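Local coordinates for aldehyde dehydrogenase family protein (Pseudomonas syringae pv. tomato, PDB 6X9L) that oxidises long-chain aliphatic aldehydes with NAD+ as the electron acceptor, and holds octanal beside the cofactor in this complex, at residues A[131-136]-A[471-476]; A[193-198]-A[206-211]; A[343-348]-A[390-395]. The protein carries 1 engineered substitution. One frame throughout, in Å; residues are numbered along the deposited sequence.

Overall arrangement
Contact 3 is the one that touches the cofactor: its loop 390-395 carries Glu391 and Phe393 of the NAD pocket, and the side chain of Ile392 is about 13 Å from the bound octanal. Contact 2 lies on the opposite side of the chain's centre, in a beta-alpha-beta unit of the probable coenzyme-binding domain, with the side chain of Leu210 about 11 Å from NAD. The centres of contacts 2 and 3 are about 35 Å apart. Contact 1, away from the annotated sites, lies about 23 Å from contact 2 and about 39 Å from contact 3, centre to centre. Along the chain it brings 131-136 back to 471-476, enclosing the other two contacts in one long loop.

Contact 1: A[131-136]-A[471-476]; sequences ATYRFQ and HGFEEY
Tyr133 and Phe473 mark the nearest approach of the two backbones, yet their CA atoms are 10.0 Å apart, so only side chains touch. The contact ties the irregular segment 131-136, in the loop between helix 117-129 and strand 136-138, to the helical segment around 471-474, which leads into strand 477-483. With CG anti to the backbone N (chi1 -168°), Tyr133 swings its ring toward the helix, and Phe473 drives an edge onto one face of it: CE2 of Phe473 sits over the ring centre, the planes turned 71° apart and the centroids 5.0 Å apart, an edge-to-face pair. Phe135 meets the next atom of the same rim, its CE1 and CZ each 4.0 Å from CZ of Phe473, and Tyr133 CD1 lies over the centre of the Phe135 ring. Beyond the rings, Tyr133 OH donates a hydrogen bond to Glu474 OE2 (3.1 Å), on the anti side of the carboxylate. Arg146 of strand 143-155 adds a long, weak ion pair to that oxygen, while His471 packs on Thr479 of the second subunit. Three aromatic rings pack together, and of these Tyr133 also bonds the carboxylate, whose negative charge is probably stabilised by the phenol and the more distant arginine.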
# COMPACT_ATOMS: atom_id res chain seq x y z
N ALA A 131 -16.50 13.19 13.68
CA ALA A 131 -16.71 14.07 14.82
C ALA A 131 -15.44 14.29 15.63
O ALA A 131 -15.30 15.31 16.30
CB ALA A 131 -17.79 13.49 15.74
N THR A 132 -14.52 13.34 15.58
CA THR A 132 -13.33 13.36 16.40
C THR A 132 -12.04 13.39 15.61
O THR A 132 -11.01 13.79 16.16
CB THR A 132 -13.31 12.13 17.32
OG1 THR A 132 -13.43 10.95 16.51
CG2 THR A 132 -14.46 12.17 18.32
N TYR A 133 -12.06 12.98 14.34
CA TYR A 133 -10.82 12.80 13.60
C TYR A 133 -10.07 14.12 13.45
O TYR A 133 -10.63 15.14 13.04
CB TYR A 133 -11.13 12.20 12.22
CG TYR A 133 -9.86 11.74 11.56
CD1 TYR A 133 -9.08 12.62 10.83
CD2 TYR A 133 -9.41 10.42 11.70
CE1 TYR A 133 -7.90 12.21 10.26
CE2 TYR A 133 -8.24 10.00 11.13
CZ TYR A 133 -7.49 10.91 10.41
OH TYR A 133 -6.32 10.53 9.82
N ARG A 134 -8.77 14.09 13.75
CA ARG A 134 -7.92 15.26 13.65
C ARG A 134 -7.22 15.22 12.30
O ARG A 134 -6.31 14.40 12.09
CB ARG A 134 -6.90 15.31 14.79
CG ARG A 134 -7.51 15.31 16.20
CD ARG A 134 -7.79 16.72 16.72
NE ARG A 134 -6.62 17.34 17.34
CZ ARG A 134 -5.98 18.40 16.84
NH1 ARG A 134 -6.39 18.98 15.72
NH2 ARG A 134 -4.92 18.90 17.48
N PHE A 135 -7.64 16.09 11.38
CA PHE A 135 -7.00 16.10 10.07
C PHE A 135 -5.64 16.79 10.09
O PHE A 135 -4.78 16.47 9.27
CB PHE A 135 -7.92 16.76 9.03
CG PHE A 135 -9.15 15.96 8.71
CD1 PHE A 135 -9.12 14.97 7.75
CD2 PHE A 135 -10.35 16.19 9.37
CE1 PHE A 135 -10.26 14.23 7.45
CE2 PHE A 135 -11.48 15.45 9.07
CZ PHE A 135 -11.44 14.48 8.11
N GLN A 136 -5.43 17.70 11.03
CA GLN A 136 -4.14 18.34 11.23
C GLN A 136 -3.62 18.07 12.63
O GLN A 136 -4.39 18.01 13.60
CB GLN A 136 -4.22 19.84 11.01
CG GLN A 136 -2.92 20.55 11.27
CD GLN A 136 -3.10 22.04 11.23
OE1 GLN A 136 -2.61 22.72 10.31
NE2 GLN A 136 -3.80 22.57 12.22
N HIS A 471 -9.15 2.71 10.61
CA HIS A 471 -8.14 2.17 9.70
C HIS A 471 -8.59 2.25 8.25
O HIS A 471 -7.86 2.74 7.38
CB HIS A 471 -7.82 0.73 10.05
CG HIS A 471 -7.02 0.59 11.30
ND1 HIS A 471 -7.56 0.78 12.56
CD2 HIS A 471 -5.71 0.29 11.49
CE1 HIS A 471 -6.62 0.59 13.47
NE2 HIS A 471 -5.49 0.30 12.85
N GLY A 472 -9.79 1.75 7.97
CA GLY A 472 -10.33 1.82 6.62
C GLY A 472 -10.46 3.24 6.12
O GLY A 472 -10.26 3.51 4.94
N PHE A 473 -10.79 4.16 7.02
CA PHE A 473 -10.90 5.57 6.67
C PHE A 473 -9.55 6.14 6.22
O PHE A 473 -9.48 6.94 5.27
CB PHE A 473 -11.47 6.31 7.88
CG PHE A 473 -11.55 7.80 7.74
CD1 PHE A 473 -12.51 8.39 6.93
CD2 PHE A 473 -10.69 8.62 8.46
CE1 PHE A 473 -12.60 9.76 6.82
CE2 PHE A 473 -10.77 9.99 8.36
CZ PHE A 473 -11.72 10.56 7.54
N GLU A 474 -8.47 5.72 6.88
CA GLU A 474 -7.15 6.26 6.56
C GLU A 474 -6.59 5.74 5.24
O GLU A 474 -5.69 6.37 4.68
CB GLU A 474 -6.19 5.99 7.72
CG GLU A 474 -6.59 6.76 8.99
CD GLU A 474 -5.55 6.71 10.10
OE1 GLU A 474 -4.87 5.67 10.25
OE2 GLU A 474 -5.41 7.72 10.82
N GLU A 475 -7.13 4.63 4.71
CA GLU A 475 -6.75 4.18 3.38
C GLU A 475 -7.09 5.19 2.29
O GLU A 475 -6.54 5.12 1.19
CB GLU A 475 -7.43 2.86 3.06
CG GLU A 475 -7.07 1.76 4.02
CD GLU A 475 -5.67 1.22 3.81
OE1 GLU A 475 -5.15 1.35 2.67
OE2 GLU A 475 -5.08 0.67 4.77
N TYR A 476 -7.99 6.14 2.56
CA TYR A 476 -8.36 7.14 1.57
C TYR A 476 -7.74 8.50 1.83
O TYR A 476 -8.09 9.47 1.15
CB TYR A 476 -9.88 7.25 1.49
CG TYR A 476 -10.51 5.97 1.00
CD1 TYR A 476 -10.70 5.74 -0.36
CD2 TYR A 476 -10.88 4.97 1.89
CE1 TYR A 476 -11.25 4.57 -0.81
CE2 TYR A 476 -11.44 3.80 1.44
CZ TYR A 476 -11.62 3.60 0.09
OH TYR A 476 -12.18 2.42 -0.35

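Contact 2: A[193-198]-A[206-211]; sequences LFAQLV and GVFNLV
Phe208 carries most of the contact: its ring is touched by Phe194, Ala195 and Val198, from just over one turn of the helix. The edge of Phe194 is turned to the face of Phe208 in an offset edge-to-face pair, planes at 87° and centroids 5.4 Å apart, with Phe194 CE2 3.7 Å from Phe208 CZ. Ala195 CB comes in at the rim, near the ring plane, 3.6 Å from Phe208 CE2. Val198 approaches obliquely with its CG2 branch, 3.5 Å from Phe208 CD2, while its CG1 lies over one face of Phe194, toward the rim. Chi1 of Phe208, at 168°, extends the ring from the strand toward the helix. Farther along, Leu210 adds a lighter touch, its CD1 3.6 Å from Ala195 CB. All five residues are buried and apolar. The opposite flank of the helix differs: Leu193 and Gln196 point away from the strand and are partly exposed, and Gln196 bonds through OE1 to Trp25 NE1. On the strand, Asn209 also points away, though into a buried setting where ND2 bonds to Gly206 O.

The arrangement is a beta-alpha-beta crossover. Segment 193-198 runs nearly antiparallel to strand 208-210 (154° between N-to-C directions), axes 9.4 Å apart at closest approach; the strand lies parallel beside 178-182, and helix 161-174 packs against Phe194.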
# COMPACT_ATOMS: atom_id res chain seq x y z
N LEU A 193 -30.26 0.27 -6.44
CA LEU A 193 -31.01 0.92 -5.35
C LEU A 193 -30.12 1.82 -4.52
O LEU A 193 -30.54 2.90 -4.08
CB LEU A 193 -31.64 -0.13 -4.44
CG LEU A 193 -32.80 -0.93 -5.02
CD1 LEU A 193 -33.28 -1.97 -3.99
CD2 LEU A 193 -33.89 0.03 -5.38
N PHE A 194 -28.88 1.39 -4.26
CA PHE A 194 -27.97 2.18 -3.44
C PHE A 194 -27.63 3.52 -4.10
O PHE A 194 -27.56 4.55 -3.41
CB PHE A 194 -26.70 1.39 -3.17
CG PHE A 194 -25.63 2.19 -2.49
CD1 PHE A 194 -25.70 2.44 -1.13
CD2 PHE A 194 -24.57 2.71 -3.22
CE1 PHE A 194 -24.73 3.18 -0.51
CE2 PHE A 194 -23.59 3.45 -2.60
CZ PHE A 194 -23.66 3.68 -1.25
N ALA A 195 -27.38 3.52 -5.41
CA ALA A 195 -27.11 4.78 -6.11
C ALA A 195 -28.29 5.73 -5.98
O ALA A 195 -28.12 6.91 -5.65
CB ALA A 195 -26.79 4.51 -7.58
N GLN A 196 -29.51 5.22 -6.22
CA GLN A 196 -30.71 6.02 -6.02
C GLN A 196 -30.75 6.58 -4.61
O GLN A 196 -31.19 7.72 -4.40
CB GLN A 196 -31.95 5.16 -6.26
CG GLN A 196 -33.23 5.96 -6.30
CD GLN A 196 -33.17 7.05 -7.33
OE1 GLN A 196 -32.96 6.78 -8.52
NE2 GLN A 196 -33.32 8.30 -6.89
N LEU A 197 -30.27 5.80 -3.64
CA LEU A 197 -30.33 6.17 -2.23
C LEU A 197 -29.39 7.33 -1.91
O LEU A 197 -29.77 8.26 -1.19
CB LEU A 197 -29.99 4.94 -1.36
CG LEU A 197 -30.12 5.08 0.16
CD1 LEU A 197 -30.66 3.79 0.76
CD2 LEU A 197 -28.79 5.43 0.77
N VAL A 198 -28.14 7.27 -2.39
CA VAL A 198 -27.25 8.42 -2.15
C VAL A 198 -27.75 9.64 -2.91
O VAL A 198 -27.61 10.77 -2.43
CB VAL A 198 -25.77 8.11 -2.50
CG1 VAL A 198 -25.29 6.77 -1.87
CG2 VAL A 198 -25.52 8.14 -4.00
N GLY A 206 -21.49 13.95 -8.86
CA GLY A 206 -20.12 13.62 -9.14
C GLY A 206 -19.34 13.07 -7.97
O GLY A 206 -18.24 12.55 -8.18
N VAL A 207 -19.85 13.14 -6.75
CA VAL A 207 -19.11 12.55 -5.64
C VAL A 207 -19.17 11.02 -5.72
O VAL A 207 -18.19 10.33 -5.41
CB VAL A 207 -19.62 13.07 -4.29
CG1 VAL A 207 -18.87 12.38 -3.16
CG2 VAL A 207 -19.42 14.58 -4.22
N PHE A 208 -20.31 10.47 -6.16
CA PHE A 208 -20.49 9.03 -6.29
C PHE A 208 -20.98 8.71 -7.69
O PHE A 208 -21.97 9.28 -8.15
CB PHE A 208 -21.48 8.49 -5.26
CG PHE A 208 -21.91 7.09 -5.53
CD1 PHE A 208 -21.11 6.03 -5.15
CD2 PHE A 208 -23.11 6.83 -6.18
CE1 PHE A 208 -21.49 4.71 -5.40
CE2 PHE A 208 -23.50 5.52 -6.44
CZ PHE A 208 -22.69 4.46 -6.04
N ASN A 209 -20.30 7.77 -8.36
CA ASN A 209 -20.65 7.41 -9.72
C ASN A 209 -20.68 5.89 -9.86
O ASN A 209 -19.81 5.20 -9.33
CB ASN A 209 -19.67 8.02 -10.70
CG ASN A 209 -19.66 9.53 -10.62
OD1 ASN A 209 -20.55 10.18 -11.14
ND2 ASN A 209 -18.66 10.08 -9.96
N LEU A 210 -21.70 5.40 -10.57
CA LEU A 210 -21.94 3.97 -10.75
C LEU A 210 -21.86 3.59 -12.23
O LEU A 210 -22.55 4.17 -13.08
CB LEU A 210 -23.31 3.60 -10.19
CG LEU A 210 -23.56 2.11 -9.98
CD1 LEU A 210 -24.62 1.96 -8.93
CD2 LEU A 210 -24.02 1.50 -11.27
N VAL A 211 -21.01 2.61 -12.55
CA VAL A 211 -20.97 2.05 -13.90
C VAL A 211 -21.02 0.53 -13.78
O VAL A 211 -20.28 -0.07 -12.99
CB VAL A 211 -19.72 2.48 -14.69
CG1 VAL A 211 -19.78 1.91 -16.10
CG2 VAL A 211 -19.60 4.00 -14.74

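Contact 3: A[343-348]-A[390-395]; sequences QAMINA and EEIFGP. With NAD (nicotinamide-adenine-dinucleotide), chain D.
Glu391 OE2 is gripped twice: it accepts a 2.8 Å hydrogen bond from NAD O2D and a weak one from Gly260 N. The other carboxylate oxygen, Glu391 OE1, takes the neighbouring ribose hydroxyl, NAD O3D, at 2.9 Å. One carboxylate therefore holds both hydroxyls of the nicotinamide ribose, which fixes how that sugar is turned. A chi1 of 179° and a fully extended chain carry the carboxylate out to the ribose: the side chain leaves the backbone pointing away from segment 343-348, ends at the cofactor and also touches the engineered Ala291. Phe393 turns one ring face to the same ribose, though how closely the two approach is doubtful in the model. This is the Glu-x-Phe-Gly-Pro sequence familiar from the aldehyde dehydrogenase family.

On its other side the loop rests on the helix. Met345 does nearly all the work there, reaching the loop with a chain bent at chi2 and chi3. Its CB lies 3.8 Å from Ile392 CG2, and its CB and CG pass obliquely across the CG1 and CG2 branches of that isoleucine. The bend brings the methyl end round to Glu390, where Met345 CE stands 3.4 Å from OE1. The two side chains cross there at about a right angle. The carboxylate of Glu390 finds its charge partner outside the pair, in a salt bridge from OE2 to Arg386 NE, and Met345 packs on that arginine as well. Alternate residues of the loop thus serve different partners, Glu390 and Ile392 the helix, Glu391 and Phe393 the cofactor.

The loop leads from the short helix 386-389 into strand 396-402 of the seven-stranded sheet, so it lies between helix 336-351 on one side and the nicotinamide ribose on the other.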
# COMPACT_ATOMS: atom_id res chain seq x y z
N GLN A 343 -18.98 -27.42 -6.93
CA GLN A 343 -19.19 -28.81 -7.31
C GLN A 343 -17.89 -29.49 -7.72
O GLN A 343 -17.65 -30.66 -7.39
CB GLN A 343 -20.22 -28.87 -8.43
CG GLN A 343 -21.37 -29.82 -8.17
CD GLN A 343 -22.15 -29.52 -6.92
OE1 GLN A 343 -22.70 -30.42 -6.31
NE2 GLN A 343 -22.20 -28.26 -6.54
N ALA A 344 -17.03 -28.76 -8.43
CA ALA A 344 -15.75 -29.35 -8.83
C ALA A 344 -14.85 -29.57 -7.62
O ALA A 344 -14.12 -30.56 -7.55
CB ALA A 344 -15.06 -28.46 -9.86
N MET A 345 -14.88 -28.64 -6.67
CA MET A 345 -14.06 -28.77 -5.47
C MET A 345 -14.51 -29.95 -4.62
O MET A 345 -13.67 -30.65 -4.04
CB MET A 345 -14.11 -27.48 -4.65
CG MET A 345 -13.32 -26.32 -5.28
SD MET A 345 -11.77 -26.88 -6.00
CE MET A 345 -10.70 -27.11 -4.59
N ILE A 346 -15.83 -30.18 -4.52
CA ILE A 346 -16.33 -31.33 -3.78
C ILE A 346 -15.84 -32.62 -4.43
O ILE A 346 -15.29 -33.51 -3.77
CB ILE A 346 -17.86 -31.30 -3.70
CG1 ILE A 346 -18.35 -30.05 -2.98
CG2 ILE A 346 -18.37 -32.49 -2.98
CD1 ILE A 346 -19.86 -29.91 -3.06
N ASN A 347 -16.02 -32.73 -5.75
CA ASN A 347 -15.55 -33.92 -6.45
C ASN A 347 -14.04 -34.09 -6.32
O ASN A 347 -13.55 -35.22 -6.23
CB ASN A 347 -15.99 -33.86 -7.91
CG ASN A 347 -17.50 -34.04 -8.09
OD1 ASN A 347 -18.10 -34.96 -7.53
ND2 ASN A 347 -18.11 -33.15 -8.86
N ALA A 348 -13.28 -33.00 -6.29
CA ALA A 348 -11.84 -33.11 -6.11
C ALA A 348 -11.51 -33.71 -4.75
O ALA A 348 -10.61 -34.56 -4.64
CB ALA A 348 -11.17 -31.75 -6.27
N GLU A 390 -7.11 -24.60 -1.15
CA GLU A 390 -7.80 -23.70 -2.06
C GLU A 390 -9.13 -23.23 -1.49
O GLU A 390 -9.90 -24.02 -0.93
CB GLU A 390 -8.04 -24.38 -3.41
CG GLU A 390 -6.79 -24.75 -4.17
CD GLU A 390 -7.11 -25.61 -5.38
OE1 GLU A 390 -8.16 -25.37 -6.00
OE2 GLU A 390 -6.33 -26.53 -5.70
N GLU A 391 -9.39 -21.94 -1.63
CA GLU A 391 -10.68 -21.40 -1.22
C GLU A 391 -11.76 -22.00 -2.12
O GLU A 391 -11.59 -22.06 -3.34
CB GLU A 391 -10.66 -19.88 -1.32
CG GLU A 391 -11.96 -19.22 -0.93
CD GLU A 391 -11.86 -17.70 -0.99
OE1 GLU A 391 -11.22 -17.18 -1.94
OE2 GLU A 391 -12.40 -17.04 -0.08
N ILE A 392 -12.86 -22.44 -1.51
CA ILE A 392 -13.92 -23.10 -2.25
C ILE A 392 -15.11 -22.17 -2.48
O ILE A 392 -15.77 -22.26 -3.52
CB ILE A 392 -14.35 -24.38 -1.51
CG1 ILE A 392 -13.19 -25.37 -1.45
CG2 ILE A 392 -15.57 -24.97 -2.19
CD1 ILE A 392 -13.37 -26.46 -0.42
N PHE A 393 -15.38 -21.29 -1.53
CA PHE A 393 -16.46 -20.32 -1.64
C PHE A 393 -17.81 -21.00 -1.80
O PHE A 393 -18.66 -20.57 -2.57
CB PHE A 393 -16.19 -19.32 -2.76
CG PHE A 393 -16.40 -17.90 -2.35
CD1 PHE A 393 -15.66 -17.36 -1.30
CD2 PHE A 393 -17.39 -17.13 -2.95
CE1 PHE A 393 -15.87 -16.04 -0.88
CE2 PHE A 393 -17.61 -15.81 -2.55
CZ PHE A 393 -16.85 -15.27 -1.51
N GLY A 394 -18.01 -22.06 -1.04
CA GLY A 394 -19.27 -22.75 -0.93
C GLY A 394 -19.29 -23.46 0.41
O GLY A 394 -18.33 -23.35 1.19
N PRO A 395 -20.35 -24.20 0.71
CA PRO A 395 -20.48 -24.77 2.08
C PRO A 395 -19.73 -26.10 2.24
O PRO A 395 -20.31 -27.20 2.26
CB PRO A 395 -21.99 -24.93 2.23
CG PRO A 395 -22.45 -25.25 0.81
CD PRO A 395 -21.56 -24.44 -0.11
PA NAD D . -13.88 -11.77 -8.71
O1A NAD D . -12.45 -11.64 -8.34
O2A NAD D . -14.12 -12.74 -9.81
O5B NAD D . -14.52 -10.33 -9.08
C5B NAD D . -14.50 -9.26 -8.16
C4B NAD D . -14.76 -7.93 -8.89
O4B NAD D . -13.72 -7.72 -9.83
C3B NAD D . -16.04 -7.93 -9.71
O3B NAD D . -16.60 -6.63 -9.64
C2B NAD D . -15.58 -8.22 -11.13
O2B NAD D . -16.42 -7.65 -12.11
C1B NAD D . -14.26 -7.50 -11.13
N9A NAD D . -13.28 -8.05 -12.05
C8A NAD D . -13.16 -9.35 -12.52
N7A NAD D . -12.05 -9.39 -13.30
C5A NAD D . -11.49 -8.15 -13.33
C6A NAD D . -10.37 -7.65 -13.96
N6A NAD D . -9.52 -8.47 -14.59
N1A NAD D . -10.04 -6.32 -13.78
C2A NAD D . -10.81 -5.50 -12.98
N3A NAD D . -11.93 -6.01 -12.35
C4A NAD D . -12.25 -7.31 -12.54
O3 NAD D . -14.71 -12.07 -7.37
PN NAD D . -15.54 -13.39 -6.96
O1N NAD D . -14.62 -14.54 -6.87
O2N NAD D . -16.75 -13.49 -7.79
O5D NAD D . -15.89 -12.82 -5.47
C5D NAD D . -15.68 -13.64 -4.35
C4D NAD D . -14.24 -13.46 -3.88
O4D NAD D . -14.10 -12.22 -3.19
C3D NAD D . -13.85 -14.55 -2.89
O3D NAD D . -12.50 -14.86 -3.07
C2D NAD D . -13.99 -13.84 -1.57
O2D NAD D . -13.20 -14.43 -0.56
C1D NAD D . -13.51 -12.44 -1.93
N1N NAD D . -13.96 -11.52 -0.87
C2N NAD D . -13.04 -10.93 -0.06
C3N NAD D . -13.45 -10.10 0.98
C7N NAD D . -12.48 -9.45 1.91
O7N NAD D . -12.98 -8.40 2.71
N7N NAD D . -11.21 -9.84 1.99
C4N NAD D . -14.81 -9.89 1.19
C5N NAD D . -15.74 -10.50 0.37
C6N NAD D . -15.30 -11.33 -0.66